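Local coordinates for vascular protein tyrosine phosphatase 1 (Rattus norvegicus, PDB 3I36), which probably removes phosphate from phosphotyrosine in protein substrates, acting through the cytoplasmic catalytic domain of a receptor-type tyrosine phosphatase, at residues N101-P106 / M281-M286; W182-F187 / R201-T206. One frame throughout, in Å; residues are numbered along the deposited sequence.

Contact 1 of 2, residues N101-P106 / M281-M286; sequences NANYMP and MHRPLM
One face of the His282 imidazole is covered by Pro106, whose CD sits 3.3 Å from the ring centroid and only 8° off the ring normal, a CH-pi contact, with CG beside it above CE1. The other flat group, the Arg283 guanidinium, is met at its edge: Asn101 OD1 lies close to its plane between the two terminal nitrogens and accepts from both, NH1 and NH2 each standing 2.8 Å from it. Amide and guanidinium planes are nearly perpendicular (85°); NH1 approaches almost along the C=O axis, and NH2 stands above the carbonyl plane. Arg283 gets there with CG anti to the backbone N and an extended chain, passing the Asn103 side chain. Further back, the bent Met105 side chain lays SD 3.7 Å from Arg283 CB and CE 3.4 Å from His282 CB, and its methyl meets Met286 CG tip to tip at 3.9 Å. The imidazole is held by ND1 bonding to Asp278 O, and Asn101 by ND2 bonding to Val79 O and Asn74 OD1. Arg283 also bonds the carbonyls of Ala246 (from NH2) and Gly247 (from NE), so three oxygens meet a buried cation. An alanine here would remove all these donors and would probably loosen the link between Asn101, at the corner leading into strand 102-105, and the loop holding Ala246 and Gly247. That loop is the P-loop of the protein tyrosine phosphatase fold, which probably binds the substrate phosphate; Arg283's bonds to two of its carbonyls are consistent with a second-shell residue holding its backbone in place.

Contact 2 of 2, residues W182-F187 / R201-T206; sequences WTIRDF and RQFHFT
The first shell begins with four backbone hydrogen bonds, two in each of the antiparallel hydrogen-bonded pairs Thr183-His204 and Arg185-Gln202; Gln202 N to Arg185 O, at 2.7 Å and 171°, is the straightest. On the face carrying Arg185, its extended side chain runs alongside Gln202 and His204, and NH1 donates to both, at 2.8 Å to Gln202 OE1 and 2.9 Å to His204 ND1. The imidazole takes this bond near its ring plane, whereas NH1 stands above the amide plane of Gln202. On the face carrying Asp186, Arg201 grips the carboxylate side-on in a salt bridge: NE reaches OD1 at 2.6 Å and NH2 reaches OD2 at 2.7 Å, each through a syn lone pair. A bend at chi3 (-57°) turns the guanidinium back to Asp186, and Ile184 CG2 packs on Arg201 CD at 3.4 Å. Farther along, Trp182 CE3 meets Phe205 CE2 at 3.8 Å, and both rings contact Phe223 of helix 218-231. A second shell fixes the polar cluster: Glu176 forms a salt bridge with Arg185 NE, Tyr157 OH bonds Gln202 NE2, and Thr144 O bonds His204 NE2. Since ND1 accepts from a cation while NE2 faces a carbonyl, His204 is likely to be neutral and protonated on NE2.

Both contacts belong to the same mixed sheet of the phosphatase domain but treat it differently: contact 1 fastens one of its two outermost strands, 102-105, to a loop between two helices, whereas contact 2 pairs neighbouring strands of a hairpin. Their centres are 22 Å apart and their nearest atoms about 15 Å, so they do not touch, and along the chain contact 2 is nested within the loop that contact 1 closes. The probable substrate-binding loop, Cys244 to Arg250, relates them. The Arg283 side chain is about 4 Å from that of Val248, while the Phe205 side chain is about 6 Å from that of Arg250 and about 9 Å from that of Cys244, the likely phosphocysteine nucleophile.

Contact 1 of 2, residues N101-P106 / M281-M286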
loop_
_atom_site.group_PDB
_atom_site.type_symbol
_atom_site.label_atom_id
_atom_site.label_comp_id
_atom_site.label_asym_id
_atom_site.label_seq_id
_atom_site.Cartn_x
_atom_site.Cartn_y
_atom_site.Cartn_z
ATOM N N ASN A 101 0.957 13.049 -0.995
ATOM C CA ASN A 101 1.097 12.284 0.213
ATOM C C ASN A 101 1.294 10.829 -0.166
ATOM O O ASN A 101 0.332 10.075 -0.308
ATOM C CB ASN A 101 -0.117 12.432 1.108
ATOM C CG ASN A 101 0.140 11.869 2.480
ATOM O OD1 ASN A 101 0.597 10.729 2.609
ATOM N ND2 ASN A 101 -0.112 12.668 3.514
ATOM N N ALA A 102 2.554 10.473 -0.373
ATOM C CA ALA A 102 2.927 9.159 -0.877
ATOM C C ALA A 102 4.404 8.969 -0.619
ATOM O O ALA A 102 5.187 9.925 -0.662
ATOM C CB ALA A 102 2.648 9.056 -2.382
ATOM N N ASN A 103 4.794 7.728 -0.359
ATOM C CA ASN A 103 6.203 7.411 -0.204
ATOM C C ASN A 103 6.506 6.139 -0.953
ATOM O O ASN A 103 5.666 5.244 -1.026
ATOM C CB ASN A 103 6.545 7.158 1.261
ATOM C CG ASN A 103 6.365 8.381 2.103
ATOM O OD1 ASN A 103 7.279 9.207 2.241
ATOM N ND2 ASN A 103 5.190 8.513 2.672
ATOM N N TYR A 104 7.723 6.060 -1.474
ATOM C CA TYR A 104 8.216 4.813 -2.022
ATOM C C TYR A 104 8.429 3.881 -0.858
ATOM O O TYR A 104 9.038 4.255 0.133
ATOM C CB TYR A 104 9.542 5.030 -2.718
ATOM C CG TYR A 104 9.438 5.960 -3.880
ATOM C CD1 TYR A 104 8.916 5.532 -5.094
ATOM C CD2 TYR A 104 9.865 7.275 -3.770
ATOM C CE1 TYR A 104 8.820 6.406 -6.174
ATOM C CE2 TYR A 104 9.781 8.139 -4.828
ATOM C CZ TYR A 104 9.262 7.704 -6.029
ATOM O OH TYR A 104 9.178 8.593 -7.074
ATOM N N MET A 105 7.937 2.660 -0.986
ATOM C CA MET A 105 8.131 1.668 0.049
ATOM C C MET A 105 8.890 0.529 -0.583
ATOM O O MET A 105 8.523 0.048 -1.663
ATOM C CB MET A 105 6.782 1.175 0.575
ATOM C CG MET A 105 5.778 2.291 0.761
ATOM S SD MET A 105 6.247 3.434 2.074
ATOM C CE MET A 105 6.604 2.185 3.314
ATOM N N PRO A 106 9.960 0.093 0.079
ATOM C CA PRO A 106 10.658 -1.048 -0.491
ATOM C C PRO A 106 9.762 -2.271 -0.516
ATOM O O PRO A 106 8.887 -2.505 0.348
ATOM C CB PRO A 106 11.836 -1.257 0.473
ATOM C CG PRO A 106 12.018 0.120 1.115
ATOM C CD PRO A 106 10.620 0.599 1.294
ATOM N N MET A 281 10.328 3.204 8.296
ATOM C CA MET A 281 11.401 4.104 7.901
ATOM C C MET A 281 11.048 4.828 6.612
ATOM O O MET A 281 11.782 5.716 6.170
ATOM C CB MET A 281 12.715 3.339 7.725
ATOM C CG MET A 281 13.333 2.888 9.027
ATOM S SD MET A 281 13.730 4.316 10.040
ATOM C CE MET A 281 14.850 5.198 8.950
ATOM N N HIS A 282 9.934 4.447 5.994
ATOM C CA HIS A 282 9.541 5.068 4.726
ATOM C C HIS A 282 8.247 5.858 4.790
ATOM O O HIS A 282 8.011 6.741 3.979
ATOM C CB HIS A 282 9.483 4.020 3.625
ATOM C CG HIS A 282 10.834 3.547 3.216
ATOM N ND1 HIS A 282 11.507 2.550 3.887
ATOM C CD2 HIS A 282 11.672 3.984 2.247
ATOM C CE1 HIS A 282 12.688 2.369 3.328
ATOM N NE2 HIS A 282 12.814 3.227 2.333
ATOM N N ARG A 283 7.404 5.536 5.754
ATOM C CA ARG A 283 6.134 6.226 5.866
ATOM C C ARG A 283 5.666 5.938 7.266
ATOM O O ARG A 283 5.892 4.848 7.774
ATOM C CB ARG A 283 5.145 5.650 4.861
ATOM C CG ARG A 283 3.806 6.369 4.768
ATOM C CD ARG A 283 3.101 5.929 3.479
ATOM N NE ARG A 283 1.722 6.411 3.384
ATOM C CZ ARG A 283 1.384 7.645 3.012
ATOM N NH1 ARG A 283 2.324 8.535 2.710
ATOM N NH2 ARG A 283 0.106 7.981 2.941
ATOM N N PRO A 284 5.034 6.919 7.904
ATOM C CA PRO A 284 4.565 6.706 9.266
ATOM C C PRO A 284 3.518 5.621 9.307
ATOM O O PRO A 284 2.818 5.369 8.314
ATOM C CB PRO A 284 3.892 8.048 9.611
ATOM C CG PRO A 284 3.598 8.675 8.288
ATOM C CD PRO A 284 4.787 8.299 7.460
ATOM N N LEU A 285 3.436 4.969 10.461
ATOM C CA LEU A 285 2.276 4.174 10.832
ATOM C C LEU A 285 2.055 2.924 9.995
ATOM O O LEU A 285 1.028 2.274 10.133
ATOM C CB LEU A 285 1.025 5.052 10.767
ATOM C CG LEU A 285 1.011 6.177 11.792
ATOM C CD1 LEU A 285 -0.116 7.131 11.511
ATOM C CD2 LEU A 285 0.907 5.592 13.212
ATOM N N MET A 286 2.991 2.596 9.111
ATOM C CA MET A 286 2.805 1.429 8.257
ATOM C C MET A 286 2.526 0.231 9.143
ATOM O O MET A 286 3.307 -0.054 10.052
ATOM C CB MET A 286 4.038 1.185 7.394
ATOM C CG MET A 286 4.425 2.391 6.545
ATOM S SD MET A 286 3.025 2.985 5.573
ATOM C CE MET A 286 2.761 1.574 4.535
#

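Contact 2 of 2, residues W182-F187 / R201-T206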
loop_
_atom_site.group_PDB
_atom_site.type_symbol
_atom_site.label_atom_id
_atom_site.label_comp_id
_atom_site.label_asym_id
_atom_site.label_seq_id
_atom_site.Cartn_x
_atom_site.Cartn_y
_atom_site.Cartn_z
ATOM N N TRP A 182 -13.437 -8.643 -4.065
ATOM C CA TRP A 182 -12.717 -7.548 -4.687
ATOM C C TRP A 182 -13.190 -7.308 -6.102
ATOM O O TRP A 182 -13.813 -8.168 -6.741
ATOM C CB TRP A 182 -11.208 -7.809 -4.703
ATOM C CG TRP A 182 -10.816 -9.138 -5.284
ATOM C CD1 TRP A 182 -10.810 -9.499 -6.606
ATOM C CD2 TRP A 182 -10.357 -10.277 -4.556
ATOM N NE1 TRP A 182 -10.373 -10.796 -6.739
ATOM C CE2 TRP A 182 -10.084 -11.294 -5.496
ATOM C CE3 TRP A 182 -10.140 -10.529 -3.198
ATOM C CZ2 TRP A 182 -9.604 -12.551 -5.117
ATOM C CZ3 TRP A 182 -9.670 -11.781 -2.825
ATOM C CH2 TRP A 182 -9.409 -12.776 -3.786
ATOM N N THR A 183 -12.879 -6.118 -6.584
ATOM C CA THR A 183 -13.197 -5.730 -7.934
ATOM C C THR A 183 -11.896 -5.407 -8.621
ATOM O O THR A 183 -11.014 -4.785 -8.039
ATOM C CB THR A 183 -14.098 -4.498 -7.932
ATOM O OG1 THR A 183 -15.357 -4.864 -7.366
ATOM C CG2 THR A 183 -14.284 -3.944 -9.353
ATOM N N ILE A 184 -11.773 -5.855 -9.856
ATOM C CA ILE A 184 -10.588 -5.580 -10.617
ATOM C C ILE A 184 -10.999 -4.746 -11.804
ATOM O O ILE A 184 -11.947 -5.086 -12.528
ATOM C CB ILE A 184 -9.895 -6.879 -11.056
ATOM C CG1 ILE A 184 -9.435 -7.650 -9.810
ATOM C CG2 ILE A 184 -8.709 -6.566 -11.957
ATOM C CD1 ILE A 184 -8.913 -9.037 -10.097
ATOM N N ARG A 185 -10.313 -3.625 -11.978
ATOM C CA ARG A 185 -10.657 -2.708 -13.046
ATOM C C ARG A 185 -9.436 -2.498 -13.903
ATOM O O ARG A 185 -8.332 -2.306 -13.398
ATOM C CB ARG A 185 -11.143 -1.383 -12.469
ATOM C CG ARG A 185 -12.270 -1.562 -11.456
ATOM C CD ARG A 185 -12.910 -0.223 -11.097
ATOM N NE ARG A 185 -13.992 -0.427 -10.150
ATOM C CZ ARG A 185 -13.830 -0.441 -8.832
ATOM N NH1 ARG A 185 -12.630 -0.227 -8.305
ATOM N NH2 ARG A 185 -14.872 -0.651 -8.038
ATOM N N ASP A 186 -9.642 -2.554 -15.207
ATOM C CA ASP A 186 -8.587 -2.213 -16.126
ATOM C C ASP A 186 -8.887 -0.871 -16.733
ATOM O O ASP A 186 -10.039 -0.559 -17.057
ATOM C CB ASP A 186 -8.443 -3.271 -17.208
ATOM C CG ASP A 186 -7.655 -4.459 -16.739
ATOM O OD1 ASP A 186 -6.700 -4.249 -15.974
ATOM O OD2 ASP A 186 -7.982 -5.596 -17.128
ATOM N N PHE A 187 -7.830 -0.088 -16.897
ATOM C CA PHE A 187 -7.921 1.206 -17.525
ATOM C C PHE A 187 -6.830 1.337 -18.562
ATOM O O PHE A 187 -5.859 0.575 -18.594
ATOM C CB PHE A 187 -7.712 2.313 -16.500
ATOM C CG PHE A 187 -8.611 2.212 -15.317
ATOM C CD1 PHE A 187 -9.818 2.894 -15.291
ATOM C CD2 PHE A 187 -8.258 1.426 -14.231
ATOM C CE1 PHE A 187 -10.658 2.791 -14.199
ATOM C CE2 PHE A 187 -9.091 1.326 -13.123
ATOM C CZ PHE A 187 -10.296 2.007 -13.110
ATOM N N ARG A 201 -4.053 -1.616 -14.096
ATOM C CA ARG A 201 -5.055 -2.442 -13.477
ATOM C C ARG A 201 -5.150 -2.027 -12.030
ATOM O O ARG A 201 -4.139 -1.838 -11.351
ATOM C CB ARG A 201 -4.665 -3.927 -13.564
ATOM C CG ARG A 201 -5.595 -4.823 -12.751
ATOM C CD ARG A 201 -5.528 -6.245 -13.240
ATOM N NE ARG A 201 -5.858 -6.330 -14.654
ATOM C CZ ARG A 201 -5.679 -7.421 -15.386
ATOM N NH1 ARG A 201 -5.175 -8.516 -14.824
ATOM N NH2 ARG A 201 -5.996 -7.417 -16.675
ATOM N N GLN A 202 -6.378 -1.901 -11.561
ATOM C CA GLN A 202 -6.631 -1.509 -10.212
ATOM C C GLN A 202 -7.252 -2.694 -9.520
ATOM O O GLN A 202 -8.290 -3.205 -9.945
ATOM C CB GLN A 202 -7.622 -0.351 -10.174
ATOM C CG GLN A 202 -7.961 0.097 -8.771
ATOM C CD GLN A 202 -9.281 0.845 -8.757
ATOM O OE1 GLN A 202 -10.193 0.500 -9.502
ATOM N NE2 GLN A 202 -9.383 1.871 -7.922
ATOM N N PHE A 203 -6.598 -3.134 -8.461
ATOM C CA PHE A 203 -7.088 -4.237 -7.658
ATOM C C PHE A 203 -7.774 -3.626 -6.471
ATOM O O PHE A 203 -7.129 -3.105 -5.566
ATOM C CB PHE A 203 -5.924 -5.112 -7.229
ATOM C CG PHE A 203 -5.168 -5.692 -8.389
ATOM C CD1 PHE A 203 -5.469 -6.958 -8.873
ATOM C CD2 PHE A 203 -4.196 -4.952 -9.029
ATOM C CE1 PHE A 203 -4.778 -7.486 -9.947
ATOM C CE2 PHE A 203 -3.507 -5.468 -10.103
ATOM C CZ PHE A 203 -3.793 -6.741 -10.560
ATOM N N HIS A 204 -9.094 -3.665 -6.500
ATOM C CA HIS A 204 -9.871 -3.042 -5.461
ATOM C C HIS A 204 -10.358 -4.093 -4.484
ATOM O O HIS A 204 -11.319 -4.809 -4.752
ATOM C CB HIS A 204 -11.054 -2.283 -6.053
ATOM C CG HIS A 204 -11.726 -1.388 -5.065
ATOM N ND1 HIS A 204 -12.702 -0.485 -5.416
ATOM C CD2 HIS A 204 -11.527 -1.234 -3.735
ATOM C CE1 HIS A 204 -13.101 0.168 -4.338
ATOM N NE2 HIS A 204 -12.395 -0.261 -3.307
ATOM N N PHE A 205 -9.658 -4.198 -3.361
ATOM C CA PHE A 205 -10.059 -5.083 -2.288
ATOM C C PHE A 205 -11.173 -4.375 -1.550
ATOM O O PHE A 205 -10.941 -3.385 -0.861
ATOM C CB PHE A 205 -8.899 -5.302 -1.340
ATOM C CG PHE A 205 -9.095 -6.451 -0.405
ATOM C CD1 PHE A 205 -9.458 -6.231 0.915
ATOM C CD2 PHE A 205 -8.928 -7.758 -0.850
ATOM C CE1 PHE A 205 -9.635 -7.293 1.786
ATOM C CE2 PHE A 205 -9.094 -8.822 0.010
ATOM C CZ PHE A 205 -9.452 -8.590 1.338
ATOM N N THR A 206 -12.390 -4.874 -1.700
ATOM C CA THR A 206 -13.538 -4.163 -1.166
ATOM C C THR A 206 -14.024 -4.777 0.133
ATOM O O THR A 206 -14.953 -4.263 0.758
ATOM C CB THR A 206 -14.701 -4.224 -2.148
ATOM O OG1 THR A 206 -14.955 -5.596 -2.473
ATOM C CG2 THR A 206 -14.360 -3.470 -3.417
HETATM O O HOH W 1 -15.822 -6.110 -4.933
#